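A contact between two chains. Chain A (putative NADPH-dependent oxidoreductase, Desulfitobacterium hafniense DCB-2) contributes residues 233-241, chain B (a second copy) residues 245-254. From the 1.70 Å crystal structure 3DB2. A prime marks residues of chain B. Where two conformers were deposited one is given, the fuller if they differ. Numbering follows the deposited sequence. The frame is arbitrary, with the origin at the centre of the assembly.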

# COMPACT_ATOMS: atom_id res chain seq x y z
N THR A 233 8.02 -0.17 4.15
CA THR A 233 8.93 0.19 5.24
C THR A 233 9.88 1.24 4.68
O THR A 233 10.45 1.05 3.61
CB THR A 233 9.70 -1.00 5.82
OG1 THR A 233 10.27 -1.79 4.78
CG2 THR A 233 8.77 -1.88 6.63
N ASN A 234 10.03 2.38 5.33
CA ASN A 234 10.68 3.52 4.71
C ASN A 234 11.44 4.30 5.77
O ASN A 234 10.82 4.55 6.82
CB ASN A 234 9.54 4.28 4.03
CG ASN A 234 10.04 5.35 3.08
OD1 ASN A 234 10.96 6.04 3.50
ND2 ASN A 234 9.43 5.46 1.89
N TRP A 235 12.69 4.63 5.52
CA TRP A 235 13.50 5.37 6.50
C TRP A 235 13.78 6.78 6.01
O TRP A 235 14.73 7.42 6.45
CB TRP A 235 14.79 4.61 6.83
CG TRP A 235 14.78 3.85 8.13
CD1 TRP A 235 13.88 3.91 9.16
CD2 TRP A 235 15.76 2.87 8.55
NE1 TRP A 235 14.22 3.07 10.15
CE2 TRP A 235 15.37 2.40 9.82
CE3 TRP A 235 16.93 2.33 8.01
CZ2 TRP A 235 16.07 1.45 10.56
CZ3 TRP A 235 17.61 1.38 8.74
CH2 TRP A 235 17.20 0.93 10.00
N ALA A 236 12.98 7.23 5.05
CA ALA A 236 13.24 8.46 4.30
C ALA A 236 12.07 9.43 4.30
O ALA A 236 11.99 10.24 3.37
CB ALA A 236 13.59 8.05 2.87
N CYS A 237 11.18 9.33 5.31
CA CYS A 237 10.05 10.23 5.39
C CYS A 237 9.49 10.39 6.79
O CYS A 237 9.78 9.65 7.72
CB CYS A 237 8.94 9.73 4.43
SG CYS A 237 8.34 8.08 4.90
N PRO A 238 8.66 11.41 7.03
CA PRO A 238 8.03 11.53 8.34
C PRO A 238 7.27 10.28 8.77
O PRO A 238 6.81 9.50 7.93
CB PRO A 238 7.06 12.69 8.16
CG PRO A 238 7.74 13.53 7.12
CD PRO A 238 8.29 12.52 6.13
N GLY A 239 7.17 10.09 10.09
CA GLY A 239 6.64 8.88 10.68
C GLY A 239 5.20 8.56 10.30
O GLY A 239 4.30 9.40 10.34
N VAL A 240 4.98 7.31 9.91
CA VAL A 240 3.66 6.77 9.60
C VAL A 240 3.63 5.33 10.15
O VAL A 240 4.63 4.63 9.94
CB VAL A 240 3.29 6.65 8.11
CG1 VAL A 240 1.91 6.01 7.91
CG2 VAL A 240 3.36 8.00 7.42
N PHE A 241 2.53 4.99 10.79
CA PHE A 241 2.22 3.62 11.19
C PHE A 241 0.73 3.43 10.84
O PHE A 241 -0.11 3.99 11.55
CB PHE A 241 2.46 3.29 12.64
CG PHE A 241 2.33 1.86 13.11
CD1 PHE A 241 1.13 1.15 13.13
CD2 PHE A 241 3.45 1.18 13.56
CE1 PHE A 241 1.00 -0.15 13.54
CE2 PHE A 241 3.35 -0.14 13.97
CZ PHE A 241 2.14 -0.81 13.96
N VAL B 245 1.78 9.70 -0.89
CA VAL B 245 3.10 10.06 -1.37
C VAL B 245 4.00 10.34 -0.15
O VAL B 245 3.62 11.15 0.69
CB VAL B 245 3.03 11.33 -2.23
CG1 VAL B 245 4.38 11.65 -2.83
CG2 VAL B 245 1.98 11.15 -3.33
N TYR B 246 5.13 9.67 -0.13
CA TYR B 246 6.10 9.78 0.96
C TYR B 246 7.29 10.60 0.46
O TYR B 246 7.93 10.16 -0.51
CB TYR B 246 6.53 8.38 1.39
CG TYR B 246 5.32 7.61 1.89
CD1 TYR B 246 4.81 7.84 3.16
CD2 TYR B 246 4.66 6.66 1.10
CE1 TYR B 246 3.70 7.14 3.62
CE2 TYR B 246 3.56 5.98 1.59
CZ TYR B 246 3.07 6.21 2.84
OH TYR B 246 1.95 5.53 3.36
N GLY B 247 7.55 11.70 1.13
CA GLY B 247 8.58 12.66 0.79
C GLY B 247 9.54 12.84 1.94
O GLY B 247 9.18 12.45 3.07
N THR B 248 10.75 13.36 1.64
CA THR B 248 11.76 13.43 2.72
C THR B 248 11.44 14.55 3.70
O THR B 248 11.92 14.50 4.84
CB THR B 248 13.19 13.60 2.16
OG1 THR B 248 13.13 14.73 1.26
CG2 THR B 248 13.65 12.40 1.34
N LYS B 249 10.65 15.54 3.30
CA LYS B 249 10.20 16.62 4.15
C LYS B 249 8.74 16.50 4.58
O LYS B 249 8.32 17.08 5.56
CB LYS B 249 10.29 17.98 3.45
CG LYS B 249 11.63 18.45 2.92
CD LYS B 249 11.58 19.94 2.60
CE LYS B 249 11.51 20.27 1.14
NZ LYS B 249 12.79 20.18 0.38
N ALA B 250 7.94 15.76 3.78
CA ALA B 250 6.50 15.73 4.05
C ALA B 250 5.82 14.57 3.32
O ALA B 250 6.31 14.22 2.25
CB ALA B 250 5.89 17.06 3.60
N ASN B 251 4.73 14.07 3.89
CA ASN B 251 3.92 13.07 3.18
C ASN B 251 2.58 13.66 2.76
O ASN B 251 2.05 14.51 3.46
CB ASN B 251 3.68 11.89 4.09
CG ASN B 251 4.94 11.18 4.52
OD1 ASN B 251 5.92 11.10 3.82
ND2 ASN B 251 4.90 10.65 5.75
N LEU B 252 2.03 13.19 1.65
CA LEU B 252 0.69 13.57 1.24
C LEU B 252 -0.24 12.36 1.28
O LEU B 252 0.17 11.28 0.83
CB LEU B 252 0.72 14.10 -0.18
CG LEU B 252 1.69 15.20 -0.52
CD1 LEU B 252 1.72 15.44 -2.02
CD2 LEU B 252 1.32 16.46 0.25
N PHE B 253 -1.43 12.60 1.77
CA PHE B 253 -2.49 11.58 1.82
C PHE B 253 -3.74 12.13 1.14
O PHE B 253 -4.37 13.06 1.63
CB PHE B 253 -2.85 11.18 3.25
CG PHE B 253 -1.66 10.79 4.10
CD1 PHE B 253 -0.96 9.64 3.81
CD2 PHE B 253 -1.28 11.59 5.18
CE1 PHE B 253 0.12 9.27 4.61
CE2 PHE B 253 -0.19 11.23 5.97
CZ PHE B 253 0.53 10.10 5.65
N TYR B 254 -4.11 11.54 0.03
CA TYR B 254 -5.26 11.91 -0.78
C TYR B 254 -6.29 10.77 -0.77
O TYR B 254 -5.90 9.60 -0.90
CB TYR B 254 -4.84 12.19 -2.21
CG TYR B 254 -5.90 12.42 -3.26
CD1 TYR B 254 -6.64 13.60 -3.28
CD2 TYR B 254 -6.17 11.47 -4.25
CE1 TYR B 254 -7.61 13.80 -4.24
CE2 TYR B 254 -7.14 11.70 -5.21
CZ TYR B 254 -7.86 12.87 -5.21
OH TYR B 254 -8.84 13.14 -6.15

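The loop of chain A between two strand segments lies against a β-hairpin of chain B, whose strands are tied by reciprocal backbone hydrogen bonds between Val245′ and Leu252′ (N to O, 2.8 Å each way). The CA atoms come closest at Cys237 and Thr248′, 4.5 Å apart.

Asn251′ is the polar centre. With chi1 at m, its amide serves both chains: ND2 donates to Pro238 O (3.1 Å), while OD1 accepts from Gly247′ N (3.2 Å) within the hairpin. An asparagine, carrying donor and acceptor on one short side chain, suits this double role. Gly247′ suits its place: an ideal CB would clash with Ala250′ O, 2.5 Å away. Its own carbonyl faces chain A, with Gly247′ O 3.2 Å from Pro238 CD and 3.1 Å from Cys237 CB. The Pro238 ring, C-gamma exo, sets CG 4.0 Å from Ala250′ CA, a compact apolar ring suited to lying against backbone. Nearby, Thr248′ CA approaches Ala236 O at 3.3 Å, a CA-H...O contact.

Cys237, chi1 p, sets SG 3.9 Å from Tyr246′ CD1, oblique to the ring. Val240, chi1 t, places CG2 at the edges of two rings, 3.9 Å from both Tyr246′ CE1 and Phe253′ CZ; a compact branched side chain lets one methyl touch both. Asn234, chi1 t, turns OD1 back to accept from Ala236 N (2.8 Å), bracing the loop's start, while its ND2 lies 4.1 Å from Tyr246′ CB.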